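Local coordinates for LPXTG cell wall anchor domain-containing protein (PDB 7CBS) that serves as the basal subunit of the sortase-assembled SpaCBA pilus, is itself adhesive, and probably helps anchor the fibre to the cell wall, at residues S158-H162 with G163-R167. Sequence-based numbering, arbitrary orientation.
Sequences SNLQH and GNQSR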
ATOM      1  N   SER A 158     -10.935  11.934  -4.255  1.00 63.17           N
ATOM      2  CA  SER A 158     -12.077  10.982  -4.135  1.00 67.03           C
ATOM      3  C   SER A 158     -11.667   9.578  -4.601  1.00 67.17           C
ATOM      4  O   SER A 158     -11.944   8.619  -3.863  1.00 69.12           O
ATOM      5  CB  SER A 158     -13.299  11.486  -4.878  1.00 69.41           C
ATOM      6  OG  SER A 158     -13.692  10.637  -5.953  1.00 74.20           O
ATOM      7  N   ASN A 159     -11.035   9.475  -5.777  1.00 67.73           N
ATOM      8  CA  ASN A 159     -10.618   8.192  -6.413  1.00 69.23           C
ATOM      9  C   ASN A 159      -9.743   7.393  -5.442  1.00 67.87           C
ATOM     10  O   ASN A 159      -9.929   6.157  -5.351  1.00 74.72           O
ATOM     11  CB  ASN A 159      -9.878   8.430  -7.731  1.00 69.32           C
ATOM     12  CG  ASN A 159      -9.507   7.147  -8.440  1.00 71.34           C
ATOM     13  OD1 ASN A 159     -10.376   6.336  -8.759  1.00 74.23           O
ATOM     14  ND2 ASN A 159      -8.223   6.957  -8.696  1.00 70.24           N
ATOM     15  N   LEU A 160      -8.828   8.076  -4.749  1.00 63.19           N
ATOM     16  CA  LEU A 160      -7.861   7.474  -3.795  1.00 61.53           C
ATOM     17  C   LEU A 160      -8.568   7.135  -2.477  1.00 64.38           C
ATOM     18  O   LEU A 160      -8.266   6.060  -1.911  1.00 67.59           O
ATOM     19  CB  LEU A 160      -6.697   8.451  -3.581  1.00 58.07           C
ATOM     20  CG  LEU A 160      -5.755   8.612  -4.769  1.00 56.80           C
ATOM     21  CD1 LEU A 160      -4.932   9.886  -4.652  1.00 54.04           C
ATOM     22  CD2 LEU A 160      -4.851   7.396  -4.882  1.00 58.04           C
ATOM     23  N   GLN A 161      -9.484   8.001  -2.017  1.00 66.60           N
ATOM     24  CA  GLN A 161     -10.308   7.776  -0.799  1.00 68.62           C
ATOM     25  C   GLN A 161     -11.158   6.508  -0.972  1.00 72.15           C
ATOM     26  O   GLN A 161     -11.489   5.871   0.059  1.00 70.75           O
ATOM     27  CB  GLN A 161     -11.210   8.982  -0.510  1.00 69.81           C
ATOM     28  CG  GLN A 161     -10.460  10.274  -0.208  1.00 68.99           C
ATOM     29  CD  GLN A 161      -9.610  10.179   1.035  1.00 69.70           C
ATOM     30  OE1 GLN A 161      -9.957   9.503   2.001  1.00 72.95           O
ATOM     31  NE2 GLN A 161      -8.476  10.863   1.023  1.00 68.34           N
ATOM     32  N   HIS A 162     -11.492   6.156  -2.223  1.00 72.86           N
ATOM     33  CA  HIS A 162     -12.416   5.049  -2.590  1.00 76.45           C
ATOM     34  C   HIS A 162     -11.656   3.726  -2.760  1.00 78.11           C
ATOM     35  O   HIS A 162     -12.333   2.683  -2.874  1.00 82.24           O
ATOM     36  CB  HIS A 162     -13.220   5.432  -3.843  1.00 77.57           C
ATOM     37  CG  HIS A 162     -14.248   6.482  -3.570  1.00 77.44           C
ATOM     38  ND1 HIS A 162     -15.042   6.438  -2.436  1.00 78.57           N
ATOM     39  CD2 HIS A 162     -14.611   7.591  -4.238  1.00 76.50           C
ATOM     40  CE1 HIS A 162     -15.848   7.478  -2.423  1.00 77.25           C
ATOM     41  NE2 HIS A 162     -15.601   8.202  -3.515  1.00 75.81           N
ATOM     42  N   GLY A 163     -10.320   3.773  -2.805  1.00 76.28           N
ATOM     43  CA  GLY A 163      -9.437   2.589  -2.784  1.00 77.21           C
ATOM     44  C   GLY A 163      -9.283   1.942  -4.151  1.00 79.45           C
ATOM     45  O   GLY A 163      -9.177   0.697  -4.211  1.00 85.16           O
ATOM     46  N   ASN A 164      -9.244   2.755  -5.212  1.00 77.23           N
ATOM     47  CA  ASN A 164      -9.099   2.302  -6.624  1.00 77.40           C
ATOM     48  C   ASN A 164      -7.611   2.167  -6.968  1.00 73.89           C
ATOM     49  O   ASN A 164      -7.288   1.342  -7.845  1.00 77.19           O
ATOM     50  CB  ASN A 164      -9.826   3.244  -7.588  1.00 78.88           C
ATOM     51  CG  ASN A 164     -11.334   3.148  -7.473  1.00 82.31           C
ATOM     52  OD1 ASN A 164     -11.881   2.050  -7.374  1.00 87.42           O
ATOM     53  ND2 ASN A 164     -12.011   4.285  -7.489  1.00 81.18           N
ATOM     54  N   GLN A 165      -6.745   2.944  -6.308  1.00 67.78           N
ATOM     55  CA  GLN A 165      -5.269   2.922  -6.496  1.00 65.60           C
ATOM     56  C   GLN A 165      -4.588   2.499  -5.187  1.00 63.58           C
ATOM     57  O   GLN A 165      -4.771   3.204  -4.171  1.00 60.73           O
ATOM     58  CB  GLN A 165      -4.762   4.298  -6.926  1.00 62.94           C
ATOM     59  CG  GLN A 165      -4.602   4.461  -8.431  1.00 64.75           C
ATOM     60  CD  GLN A 165      -3.532   5.478  -8.758  1.00 63.07           C
ATOM     61  OE1 GLN A 165      -3.597   6.636  -8.350  1.00 59.57           O
ATOM     62  NE2 GLN A 165      -2.524   5.054  -9.505  1.00 63.27           N
ATOM     63  N   SER A 166      -3.811   1.408  -5.230  1.00 64.36           N
ATOM     64  CA  SER A 166      -2.945   0.941  -4.115  1.00 64.07           C
ATOM     65  C   SER A 166      -1.606   1.688  -4.148  1.00 62.28           C
ATOM     66  O   SER A 166      -0.990   1.796  -3.079  1.00 62.62           O
ATOM     67  CB  SER A 166      -2.754  -0.547  -4.160  1.00 67.02           C
ATOM     68  OG  SER A 166      -3.888  -1.203  -3.619  1.00 68.87           O
ATOM     69  N   ARG A 167      -1.199   2.175  -5.327  1.00 61.45           N
ATOM     70  CA  ARG A 167       0.089   2.891  -5.536  1.00 60.32           C
ATOM     71  C   ARG A 167      -0.125   4.124  -6.423  1.00 60.38           C
ATOM     72  O   ARG A 167      -0.856   4.010  -7.428  1.00 63.21           O
ATOM     73  CB  ARG A 167       1.120   1.955  -6.174  1.00 62.66           C
ATOM     74  CG  ARG A 167       2.481   2.596  -6.389  1.00 61.37           C
ATOM     75  CD  ARG A 167       3.538   1.602  -6.810  1.00 63.09           C
ATOM     76  NE  ARG A 167       3.919   0.695  -5.738  1.00 64.41           N
ATOM     77  CZ  ARG A 167       4.967  -0.124  -5.776  1.00 65.19           C
ATOM     78  NH1 ARG A 167       5.765  -0.140  -6.831  1.00 66.35           N
ATOM     79  NH2 ARG A 167       5.229  -0.907  -4.743  1.00 66.57           N
TER
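Gly163 and Asn164 turn back on Asn159 and Leu160 in a Schellman motif that ends the short helix. Gly163 is the first residue to depart from helical angles, with a positive phi of 82°, which by itself favours glycine. Its N donates to Leu160 O at 3.2 Å, and a weak bond runs from Asn164 N to Asn159 O at 3.5 Å. A side-chain bond bridges the same turn. Asn164 ND2 lies 2.9 Å from Asn159 OD1, and the donor stands 40° above the carbonyl plane of Asn159 instead of on a lone pair. The two side chains cross at nearly a right angle, their amide planes turned 31° apart, with Asn164 CB also 3.4 Å from that OD1. A chi1 near trans carries the Asn159 amide to the returning chain. The two asparagines are thus joined twice, weakly through backbone and again through side chain. Further along, Leu160 CD2 packs on Gln165 CB at 3.7 Å, with the polar Gln165 OE1 beside the same methyl in van der Waals contact only. Leu160 is buried and also touches Leu126 of strand 118-128, whereas both asparagines are exposed. Gln161 NE2 ties the helix to Met156 O and Leu126 O. Beyond the turn the chain enters strand 167-170, parallel to strand 28-34, and Gly163 O accepts a hydrogen bond from Arg167 NH2 of the second subunit, placing this helix-to-strand connection at the interface between the two copies.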